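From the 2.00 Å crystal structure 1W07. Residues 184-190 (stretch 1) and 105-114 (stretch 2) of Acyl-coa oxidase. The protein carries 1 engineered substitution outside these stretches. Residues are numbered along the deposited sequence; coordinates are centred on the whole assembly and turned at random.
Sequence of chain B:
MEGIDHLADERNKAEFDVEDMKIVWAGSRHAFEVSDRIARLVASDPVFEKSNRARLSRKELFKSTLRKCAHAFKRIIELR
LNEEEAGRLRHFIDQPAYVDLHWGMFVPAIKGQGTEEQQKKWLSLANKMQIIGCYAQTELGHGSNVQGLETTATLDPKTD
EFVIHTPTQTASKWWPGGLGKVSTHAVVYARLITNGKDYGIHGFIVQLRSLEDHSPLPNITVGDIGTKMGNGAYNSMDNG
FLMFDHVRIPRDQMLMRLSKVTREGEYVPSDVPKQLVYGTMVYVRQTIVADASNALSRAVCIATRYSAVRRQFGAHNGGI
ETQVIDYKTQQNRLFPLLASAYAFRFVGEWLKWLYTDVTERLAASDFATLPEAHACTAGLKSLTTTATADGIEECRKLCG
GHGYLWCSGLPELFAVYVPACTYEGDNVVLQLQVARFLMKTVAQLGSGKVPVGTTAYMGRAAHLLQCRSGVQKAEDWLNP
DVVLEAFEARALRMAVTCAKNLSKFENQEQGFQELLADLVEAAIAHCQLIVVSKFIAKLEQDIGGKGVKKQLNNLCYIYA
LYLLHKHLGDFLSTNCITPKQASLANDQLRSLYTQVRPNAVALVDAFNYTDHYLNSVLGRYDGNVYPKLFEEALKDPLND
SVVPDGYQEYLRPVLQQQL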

ATOM      1  N   THR B 184       4.525 -14.757  30.546  1.00 21.24           N
ATOM      2  CA  THR B 184       5.338 -15.229  31.659  1.00 21.46           C
ATOM      3  C   THR B 184       6.036 -16.508  31.208  1.00 22.58           C
ATOM      4  O   THR B 184       7.088 -16.864  31.732  1.00 23.27           O
ATOM      5  CB  THR B 184       4.481 -15.559  32.908  1.00 23.43           C
ATOM      6  OG1 THR B 184       3.539 -16.597  32.597  1.00 23.34           O
ATOM      7  CG2 THR B 184       3.736 -14.323  33.383  1.00 21.95           C
ATOM      8  N   HIS B 185       5.438 -17.175  30.221  1.00 22.88           N
ATOM      9  CA  HIS B 185       5.959 -18.421  29.677  1.00 25.28           C
ATOM     10  C   HIS B 185       5.922 -18.377  28.150  1.00 27.04           C
ATOM     11  O   HIS B 185       5.305 -17.493  27.544  1.00 26.70           O
ATOM     12  CB  HIS B 185       5.114 -19.626  30.145  1.00 27.14           C
ATOM     13  CG  HIS B 185       5.205 -19.917  31.612  1.00 26.09           C
ATOM     14  ND1 HIS B 185       4.691 -19.077  32.575  1.00 25.96           N
ATOM     15  CD2 HIS B 185       5.769 -20.954  32.280  1.00 24.74           C
ATOM     16  CE1 HIS B 185       4.940 -19.580  33.773  1.00 28.18           C
ATOM     17  NE2 HIS B 185       5.592 -20.718  33.619  1.00 25.43           N
ATOM     18  N   ALA B 186       6.568 -19.352  27.528  1.00 25.13           N
ATOM     19  CA  ALA B 186       6.560 -19.403  26.080  1.00 25.50           C
ATOM     20  C   ALA B 186       7.007 -20.730  25.516  1.00 24.11           C
ATOM     21  O   ALA B 186       7.785 -21.459  26.135  1.00 22.66           O
ATOM     22  CB  ALA B 186       7.443 -18.304  25.519  1.00 24.90           C
ATOM     23  N   VAL B 187       6.490 -21.054  24.342  1.00 21.77           N
ATOM     24  CA  VAL B 187       6.936 -22.260  23.681  1.00 23.38           C
ATOM     25  C   VAL B 187       8.105 -21.799  22.809  1.00 23.03           C
ATOM     26  O   VAL B 187       7.909 -21.060  21.835  1.00 21.52           O
ATOM     27  CB  VAL B 187       5.838 -22.876  22.797  1.00 23.34           C
ATOM     28  CG1 VAL B 187       6.429 -23.999  21.948  1.00 22.20           C
ATOM     29  CG2 VAL B 187       4.731 -23.428  23.672  1.00 24.66           C
ATOM     30  N   VAL B 188       9.319 -22.196  23.183  1.00 20.86           N
ATOM     31  CA  VAL B 188      10.508 -21.811  22.425  1.00 19.93           C
ATOM     32  C   VAL B 188      10.971 -22.913  21.468  1.00 21.49           C
ATOM     33  O   VAL B 188      11.017 -24.088  21.835  1.00 21.58           O
ATOM     34  CB  VAL B 188      11.685 -21.458  23.368  1.00 21.27           C
ATOM     35  CG1 VAL B 188      12.934 -21.061  22.539  1.00 22.30           C
ATOM     36  CG2 VAL B 188      11.257 -20.343  24.339  1.00 21.88           C
ATOM     37  N   TYR B 189      11.300 -22.527  20.235  1.00 22.01           N
ATOM     38  CA  TYR B 189      11.767 -23.485  19.243  1.00 23.86           C
ATOM     39  C   TYR B 189      13.275 -23.339  19.042  1.00 22.48           C
ATOM     40  O   TYR B 189      13.790 -22.243  18.822  1.00 25.54           O
ATOM     41  CB  TYR B 189      11.001 -23.317  17.917  1.00 20.27           C
ATOM     42  CG  TYR B 189       9.560 -23.770  18.028  1.00 23.56           C
ATOM     43  CD1 TYR B 189       8.579 -22.915  18.534  1.00 22.32           C
ATOM     44  CD2 TYR B 189       9.191 -25.085  17.723  1.00 21.44           C
ATOM     45  CE1 TYR B 189       7.271 -23.357  18.738  1.00 24.36           C
ATOM     46  CE2 TYR B 189       7.885 -25.538  17.934  1.00 22.04           C
ATOM     47  CZ  TYR B 189       6.931 -24.671  18.445  1.00 25.54           C
ATOM     48  OH  TYR B 189       5.659 -25.123  18.714  1.00 21.72           O
ATOM     49  N   ALA B 190      13.976 -24.461  19.152  1.00 24.62           N
ATOM     50  CA  ALA B 190      15.425 -24.480  19.019  1.00 24.01           C
ATOM     51  C   ALA B 190      15.881 -25.832  18.509  1.00 24.73           C
ATOM     52  O   ALA B 190      15.111 -26.795  18.484  1.00 25.07           O
ATOM     53  CB  ALA B 190      16.078 -24.193  20.378  1.00 24.81           C
TER
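Stretch 2, residues 105-114: MFVPAIKGQG

A helix laid against a β-strand usually meets it through a single stripe of side chains, because residues one turn apart share a helix face while only alternate strand residues point the same way. The packing of residues 105-114 on residues 184-190 of acyl-CoA oxidase illustrates the principle on a small scale, with 262 Å² buried over both sides. Residues 185-190 are extended, and the strand runs on beyond them. Residues 105-113 close a helix that begins earlier in the chain and is kinked at Pro 108, whose ring nitrogen carries no hydrogen and so cannot bond to the preceding turn. Around this point the backbone ladder persists, with Ala 109 N to Met 105 O at 2.9 Å. Gly 114 is the first residue to leave helical geometry, although a weak bond still joins its N to Ile 110 O at 2.8 Å. The N-to-C directions of helix and strand differ by 61°, and their axes approach to 8.7 Å; the backbones are nearest where the CA atoms of Val 187 and Phe 106 lie 6.5 Å apart.

The apolar contacts centre on Val 187, which points toward the helix in the t rotamer. Its CG2 lies 3.6 Å from Phe 106 CD1, 4.2 Å from Ile 110 CG1 and 4.3 Å from Ala 109 CB, so that one methyl group touches residues from successive turns. The CA-to-CB bond of Phe 106 points sideways, but with chi1 at -179° the ring comes nearer to the strand and spans three of its residues: CE1 is 4.0 Å from Ala 186 CA, and CZ is 4.4 Å from His 185 CB. The contact with Ala 186 is made through its backbone, since its own side chain points away. His 185 starts toward the helix, but its imidazole leads away, and its ND1 shares a hydrogen bond with Thr 184 OG1 at 2.7 Å.

The polar contact lies two residues farther along the strand and near the helix end. Tyr 189 starts sideways, yet its long side chain carries the hydroxyl to the helix, where OH donates a hydrogen bond to Gln 113 OE1 at 2.7 Å. The acceptor sits at the edge of the tyrosine ring, near its plane, a favourable position for a phenolic donor. The same OH lies 3.8 Å from Ala 109 CB, one turn before Gln 113, so the small alanine borders both the apolar cluster and the hydrogen bond.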

ATOM      1  N   MET B 105      -1.832 -19.404  19.374  1.00 22.85           N
ATOM      2  CA  MET B 105      -0.594 -20.133  19.093  1.00 23.98           C
ATOM      3  C   MET B 105      -0.033 -20.941  20.263  1.00 22.79           C
ATOM      4  O   MET B 105       0.267 -22.133  20.120  1.00 21.67           O
ATOM      5  CB  MET B 105       0.481 -19.154  18.606  1.00 23.88           C
ATOM      6  CG  MET B 105       0.147 -18.452  17.289  1.00 22.66           C
ATOM      7  SD  MET B 105      -0.070 -19.576  15.886  1.00 33.60           S
ATOM      8  CE  MET B 105       1.636 -19.607  15.215  1.00 26.80           C
ATOM      9  N   PHE B 106       0.123 -20.291  21.410  1.00 21.75           N
ATOM     10  CA  PHE B 106       0.667 -20.948  22.590  1.00 20.42           C
ATOM     11  C   PHE B 106      -0.142 -22.194  22.944  1.00 23.90           C
ATOM     12  O   PHE B 106       0.420 -23.279  23.082  1.00 22.77           O
ATOM     13  CB  PHE B 106       0.674 -19.973  23.766  1.00 20.47           C
ATOM     14  CG  PHE B 106       1.246 -20.549  25.025  1.00 18.83           C
ATOM     15  CD1 PHE B 106       2.591 -20.908  25.089  1.00 16.44           C
ATOM     16  CD2 PHE B 106       0.448 -20.727  26.150  1.00 22.18           C
ATOM     17  CE1 PHE B 106       3.135 -21.429  26.247  1.00 21.48           C
ATOM     18  CE2 PHE B 106       0.986 -21.252  27.326  1.00 22.25           C
ATOM     19  CZ  PHE B 106       2.335 -21.603  27.373  1.00 21.69           C
ATOM     20  N   VAL B 107      -1.460 -22.041  23.077  1.00 25.05           N
ATOM     21  CA  VAL B 107      -2.316 -23.174  23.420  1.00 26.29           C
ATOM     22  C   VAL B 107      -2.332 -24.250  22.336  1.00 26.60           C
ATOM     23  O   VAL B 107      -2.112 -25.427  22.619  1.00 25.88           O
ATOM     24  CB  VAL B 107      -3.756 -22.705  23.714  1.00 26.48           C
ATOM     25  CG1 VAL B 107      -4.714 -23.886  23.737  1.00 25.24           C
ATOM     26  CG2 VAL B 107      -3.783 -21.996  25.057  1.00 25.96           C
ATOM     27  N   PRO B 108      -2.603 -23.864  21.082  1.00 27.21           N
ATOM     28  CA  PRO B 108      -2.627 -24.838  19.985  1.00 27.06           C
ATOM     29  C   PRO B 108      -1.317 -25.628  19.878  1.00 27.76           C
ATOM     30  O   PRO B 108      -1.320 -26.799  19.489  1.00 27.36           O
ATOM     31  CB  PRO B 108      -2.872 -23.964  18.762  1.00 26.52           C
ATOM     32  CG  PRO B 108      -3.760 -22.876  19.316  1.00 27.00           C
ATOM     33  CD  PRO B 108      -3.095 -22.548  20.631  1.00 27.27           C
ATOM     34  N   ALA B 109      -0.201 -24.986  20.226  1.00 27.81           N
ATOM     35  CA  ALA B 109       1.107 -25.633  20.152  1.00 27.99           C
ATOM     36  C   ALA B 109       1.240 -26.746  21.180  1.00 29.87           C
ATOM     37  O   ALA B 109       1.702 -27.842  20.858  1.00 32.57           O
ATOM     38  CB  ALA B 109       2.220 -24.606  20.354  1.00 30.81           C
ATOM     39  N   ILE B 110       0.847 -26.454  22.417  1.00 27.67           N
ATOM     40  CA  ILE B 110       0.912 -27.432  23.493  1.00 28.24           C
ATOM     41  C   ILE B 110      -0.054 -28.589  23.231  1.00 30.60           C
ATOM     42  O   ILE B 110       0.257 -29.727  23.559  1.00 26.75           O
ATOM     43  CB  ILE B 110       0.554 -26.798  24.848  1.00 28.55           C
ATOM     44  CG1 ILE B 110       1.442 -25.583  25.097  1.00 26.35           C
ATOM     45  CG2 ILE B 110       0.750 -27.810  25.968  1.00 26.98           C
ATOM     46  CD1 ILE B 110       1.017 -24.769  26.284  1.00 27.20           C
ATOM     47  N   LYS B 111      -1.218 -28.295  22.646  1.00 30.03           N
ATOM     48  CA  LYS B 111      -2.212 -29.320  22.327  1.00 33.00           C
ATOM     49  C   LYS B 111      -1.742 -30.294  21.241  1.00 35.99           C
ATOM     50  O   LYS B 111      -1.933 -31.506  21.349  1.00 38.14           O
ATOM     51  CB  LYS B 111      -3.524 -28.689  21.852  1.00 33.99           C
ATOM     52  CG  LYS B 111      -4.379 -28.088  22.950  1.00 36.86           C
ATOM     53  CD  LYS B 111      -5.713 -27.588  22.398  1.00 38.56           C
ATOM     54  CE  LYS B 111      -6.567 -26.950  23.491  1.00 41.36           C
ATOM     55  NZ  LYS B 111      -7.847 -26.381  22.966  1.00 39.93           N
ATOM     56  N   GLY B 112      -1.138 -29.767  20.185  1.00 35.64           N
ATOM     57  CA  GLY B 112      -0.692 -30.634  19.113  1.00 31.56           C
ATOM     58  C   GLY B 112       0.694 -31.230  19.257  1.00 30.86           C
ATOM     59  O   GLY B 112       1.009 -32.220  18.599  1.00 33.30           O
ATOM     60  N   GLN B 113       1.522 -30.645  20.113  1.00 28.94           N
ATOM     61  CA  GLN B 113       2.890 -31.119  20.288  1.00 28.17           C
ATOM     62  C   GLN B 113       3.171 -31.647  21.689  1.00 29.53           C
ATOM     63  O   GLN B 113       4.188 -32.301  21.929  1.00 27.08           O
ATOM     64  CB  GLN B 113       3.865 -29.986  19.953  1.00 28.22           C
ATOM     65  CG  GLN B 113       3.937 -29.661  18.464  1.00 30.80           C
ATOM     66  CD  GLN B 113       4.418 -28.245  18.199  1.00 33.01           C
ATOM     67  OE1 GLN B 113       5.384 -27.781  18.805  1.00 31.93           O
ATOM     68  NE2 GLN B 113       3.747 -27.553  17.286  1.00 30.61           N
ATOM     69  N   GLY B 114       2.269 -31.369  22.619  1.00 27.32           N
ATOM     70  CA  GLY B 114       2.472 -31.841  23.976  1.00 31.23           C
ATOM     71  C   GLY B 114       1.916 -33.235  24.208  1.00 33.09           C
ATOM     72  O   GLY B 114       1.012 -33.691  23.500  1.00 32.41           O
TER